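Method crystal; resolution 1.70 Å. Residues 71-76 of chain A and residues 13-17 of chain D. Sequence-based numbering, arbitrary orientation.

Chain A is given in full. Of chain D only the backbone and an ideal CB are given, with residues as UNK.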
ATOM      1  N   LEU A  71      12.229   7.200  -4.268  1.00 31.03           N
ATOM      2  CA  LEU A  71      11.740   6.730  -2.971  1.00 32.58           C
ATOM      3  C   LEU A  71      12.448   7.436  -1.824  1.00 37.36           C
ATOM      4  O   LEU A  71      11.826   7.745  -0.793  1.00 36.10           O
ATOM      5  CB  LEU A  71      11.943   5.221  -2.852  1.00 32.99           C
ATOM      6  CG  LEU A  71      11.277   4.359  -3.911  1.00 33.88           C
ATOM      7  CD1 LEU A  71      11.536   2.870  -3.644  1.00 39.07           C
ATOM      8  CD2 LEU A  71       9.772   4.609  -3.956  1.00 33.65           C
ATOM      9  N   ASP A  72      13.751   7.643  -1.966  1.00 35.52           N
ATOM     10  CA  ASP A  72      14.534   8.467  -1.057  1.00 35.89           C
ATOM     11  C   ASP A  72      15.819   8.825  -1.797  1.00 40.25           C
ATOM     12  O   ASP A  72      16.021   8.444  -2.953  1.00 36.51           O
ATOM     13  CB  ASP A  72      14.832   7.786   0.298  1.00 36.87           C
ATOM     14  CG  ASP A  72      15.473   6.403   0.173  1.00 35.42           C
ATOM     15  OD1 ASP A  72      16.316   6.208  -0.727  1.00 38.01           O
ATOM     16  OD2 ASP A  72      15.223   5.545   1.059  1.00 37.40           O
ATOM     17  N   ARG A  73      16.717   9.532  -1.117  1.00 39.77           N
ATOM     18  CA  ARG A  73      17.934   9.969  -1.791  1.00 43.28           C
ATOM     19  C   ARG A  73      18.875   8.839  -2.211  1.00 38.85           C
ATOM     20  O   ARG A  73      19.912   9.086  -2.843  1.00 43.51           O
ATOM     21  CB  ARG A  73      18.724  10.925  -0.897  1.00 49.87           C
ATOM     22  CG  ARG A  73      18.993  10.406   0.507  1.00 42.82           C
ATOM     23  CD  ARG A  73      19.927  11.385   1.216  1.00 47.89           C
ATOM     24  NE  ARG A  73      20.020  11.135   2.646  1.00 54.39           N
ATOM     25  CZ  ARG A  73      19.208  11.687   3.535  1.00 50.12           C
ATOM     26  NH1 ARG A  73      18.159  12.399   3.158  1.00 55.43           N
ATOM     27  NH2 ARG A  73      19.451  11.513   4.830  1.00 52.08           N
ATOM     28  N   ASN A  74      18.529   7.605  -1.864  1.00 37.93           N
ATOM     29  CA  ASN A  74      19.343   6.442  -2.159  1.00 35.79           C
ATOM     30  C   ASN A  74      18.673   5.469  -3.110  1.00 38.02           C
ATOM     31  O   ASN A  74      19.328   4.509  -3.532  1.00 40.34           O
ATOM     32  CB  ASN A  74      19.705   5.679  -0.874  1.00 39.69           C
ATOM     33  CG  ASN A  74      20.543   6.495   0.071  1.00 41.44           C
ATOM     34  OD1 ASN A  74      21.514   7.118  -0.340  1.00 42.74           O
ATOM     35  ND2 ASN A  74      20.170   6.499   1.349  1.00 39.47           N
ATOM     36  N   HIS A  75      17.400   5.675  -3.447  1.00 35.95           N
ATOM     37  CA  HIS A  75      16.650   4.722  -4.253  1.00 34.47           C
ATOM     38  C   HIS A  75      15.673   5.415  -5.187  1.00 37.64           C
ATOM     39  O   HIS A  75      14.840   6.206  -4.742  1.00 34.24           O
ATOM     40  CB  HIS A  75      15.844   3.774  -3.385  1.00 33.00           C
ATOM     41  CG  HIS A  75      16.660   3.014  -2.408  1.00 39.05           C
ATOM     42  ND1 HIS A  75      16.936   3.493  -1.144  1.00 36.75           N
ATOM     43  CD2 HIS A  75      17.279   1.815  -2.512  1.00 35.48           C
ATOM     44  CE1 HIS A  75      17.670   2.602  -0.502  1.00 37.24           C
ATOM     45  NE2 HIS A  75      17.910   1.588  -1.312  1.00 37.55           N
ATOM     46  N   LYS A  76      15.756   5.102  -6.476  1.00 36.75           N
ATOM     47  CA  LYS A  76      14.743   5.485  -7.454  1.00 36.30           C
ATOM     48  C   LYS A  76      14.271   4.230  -8.178  1.00 32.90           C
ATOM     49  O   LYS A  76      15.068   3.341  -8.507  1.00 35.29           O
ATOM     50  CB  LYS A  76      15.262   6.557  -8.424  1.00 38.31           C
ATOM     51  CG  LYS A  76      16.636   6.330  -9.031  1.00 60.27           C
ATOM     52  CD  LYS A  76      17.143   7.588  -9.764  1.00 74.42           C
ATOM     53  CE  LYS A  76      18.602   7.446 -10.203  1.00 95.21           C
ATOM     54  NZ  LYS A  76      19.541   8.270  -9.380  1.00 83.98           N
TER
ATOM     55  N   UNK D  13      19.291  -3.577   6.416  1.00 74.40           N
ATOM     56  CA  UNK D  13      18.768  -2.353   7.005  1.00 67.92           C
ATOM     57  C   UNK D  13      18.476  -1.382   5.871  1.00 57.16           C
ATOM     58  O   UNK D  13      18.771  -1.653   4.707  1.00 60.59           O
ATOM     59  CB  UNK D  13      19.747  -1.752   8.016  1.00 67.92           C
ATOM     60  N   UNK D  14      17.870  -0.252   6.209  1.00 49.54           N
ATOM     61  CA  UNK D  14      17.590   0.802   5.240  1.00 42.33           C
ATOM     62  C   UNK D  14      18.612   1.914   5.431  1.00 43.84           C
ATOM     63  O   UNK D  14      18.702   2.497   6.517  1.00 40.62           O
ATOM     64  CB  UNK D  14      16.164   1.334   5.392  1.00 42.33           C
ATOM     65  N   UNK D  15      19.372   2.203   4.383  1.00 40.07           N
ATOM     66  CA  UNK D  15      20.441   3.180   4.482  1.00 38.94           C
ATOM     67  C   UNK D  15      19.888   4.525   4.936  1.00 38.77           C
ATOM     68  O   UNK D  15      18.845   4.983   4.468  1.00 37.95           O
ATOM     69  CB  UNK D  15      21.165   3.322   3.142  1.00 38.94           C
ATOM     70  N   UNK D  16      20.577   5.131   5.888  1.00 36.77           N
ATOM     71  CA  UNK D  16      20.304   6.466   6.411  1.00 45.47           C
ATOM     72  C   UNK D  16      19.045   6.546   7.268  1.00 41.54           C
ATOM     73  O   UNK D  16      18.631   7.656   7.634  1.00 40.19           O
ATOM     74  CB  UNK D  16      20.184   7.453   5.248  1.00 45.47           C
ATOM     75  N   UNK D  17      18.440   5.415   7.621  1.00 37.57           N
ATOM     76  CA  UNK D  17      17.233   5.429   8.443  1.00 35.37           C
ATOM     77  C   UNK D  17      17.503   5.096   9.902  1.00 39.96           C
ATOM     78  O   UNK D  17      16.585   5.197  10.725  1.00 38.80           O
ATOM     79  CB  UNK D  17      16.210   4.442   7.878  1.00 35.37           C
TER

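Chain A meets chain D with a type I turn from Asp A72 to His A75. The turn is held by the backbone bond from His A75 N to Asp A72 O, 3.1 Å. The carboxylate of Asp A72 is already engaged: its OD1 accepts from Asn A74 N at 2.9 Å and from His A75 ND1 at 2.8 Å. Arg A73 and Asn A74 offer donors on this side.

Position 13 is out of reach of chain A's turn. Its ideal CB has nothing of chain A within 5.5 Å. The extended backbone, phi/psi -138/174, sets little limit, and almost any side chain would fit. The deposited residue is Tyr D13. It makes no contact with chain A here, and it is poorly ordered.

Position 14 begins a type II turn that ends at position 17. Its CA-to-CB bond points sideways, and the ideal CB has nothing of chain A within 5.5 Å. A longer side chain could still reach the His A75 ring and the carboxylate of Asp A72. Leucine, isoleucine, methionine or an aromatic residue could use the ring; a chain ending in a donor could approach the carboxylate. The residue is Leu D14, with chi1 t and chi2 p. Its CD1 comes 4.0 Å from His A75 CE1 and 4.1 Å from Asp A72 OD2. These are van der Waals contacts, the first of them oblique to the ring.

Position 15 points toward chain A. Its ideal CB is 3.8 Å from Asn A74 ND2 and 5.1 Å from His A75 CE1. The angles, -58/134, suit the second place of a type II turn, where proline is also common. The surroundings are polar and fairly open, so a long flexible or polar chain would suit, as would a small one. The residue is Lys D15. Its CE packs 3.4 Å from Asn A74 OD1.

Position 16 is the most telling. Phi is positive, 72/10, as the third place of a type II turn requires. Glycine is the usual choice there, with asparagine and aspartate among the better tolerated alternatives. The CA-to-CB bond points toward chain A, with the ideal CB 4.0 Å from Asn A74 ND2 and 4.1 Å from Arg A73 NH2. An amide and a guanidinium so near favour an acceptor, best a short acid; asparagine could also serve. The residue is Asp D16, chi1 m. Its OD2 accepts a nearly straight hydrogen bond from Asn A74 ND2, 2.9 Å and 175°. The same OD2 forms a salt bridge with Arg A73 NE at 3.5 Å. One oxygen thus joins two neighbouring residues of the turn. Lys D15 NZ makes a long salt bridge with the same OD2 of Asp D16, 3.6 Å.

Position 17 closes the turn. Its CB points sideways and has nothing of chain A within 5.5 Å, so chain A sets no preference. The residue is Ala D17. Its N donates to Leu D14 O at 3.1 Å.

Chain D, residues 13-17: YLKDA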
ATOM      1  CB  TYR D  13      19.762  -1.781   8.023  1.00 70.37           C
ATOM      2  CG  TYR D  13      21.141  -1.463   7.466  1.00 76.96           C
ATOM      3  CD1 TYR D  13      21.362  -0.339   6.673  1.00 79.13           C
ATOM      4  CD2 TYR D  13      22.225  -2.298   7.728  1.00 81.88           C
ATOM      5  CE1 TYR D  13      22.634  -0.047   6.165  1.00 81.95           C
ATOM      6  CE2 TYR D  13      23.496  -2.019   7.221  1.00 85.88           C
ATOM      7  CZ  TYR D  13      23.696  -0.895   6.441  1.00 90.35           C
ATOM      8  OH  TYR D  13      24.958  -0.630   5.943  1.00 92.52           O
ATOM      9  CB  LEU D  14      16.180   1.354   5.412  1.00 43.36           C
ATOM     10  CG  LEU D  14      15.763   2.487   4.465  1.00 35.56           C
ATOM     11  CD1 LEU D  14      15.765   1.990   3.017  1.00 38.36           C
ATOM     12  CD2 LEU D  14      14.400   2.995   4.904  1.00 39.28           C
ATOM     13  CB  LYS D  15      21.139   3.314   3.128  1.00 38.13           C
ATOM     14  CG  LYS D  15      22.239   4.354   3.092  1.00 44.61           C
ATOM     15  CD  LYS D  15      23.314   3.957   2.086  1.00 52.44           C
ATOM     16  CE  LYS D  15      23.749   5.132   1.227  1.00 53.63           C
ATOM     17  NZ  LYS D  15      24.369   6.232   2.009  1.00 61.95           N
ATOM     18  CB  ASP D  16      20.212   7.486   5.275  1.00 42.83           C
ATOM     19  CG  ASP D  16      21.552   7.731   4.592  1.00 47.34           C
ATOM     20  OD1 ASP D  16      22.603   7.565   5.249  1.00 51.32           O
ATOM     21  OD2 ASP D  16      21.548   8.072   3.388  1.00 47.55           O
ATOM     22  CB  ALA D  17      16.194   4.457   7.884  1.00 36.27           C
TER
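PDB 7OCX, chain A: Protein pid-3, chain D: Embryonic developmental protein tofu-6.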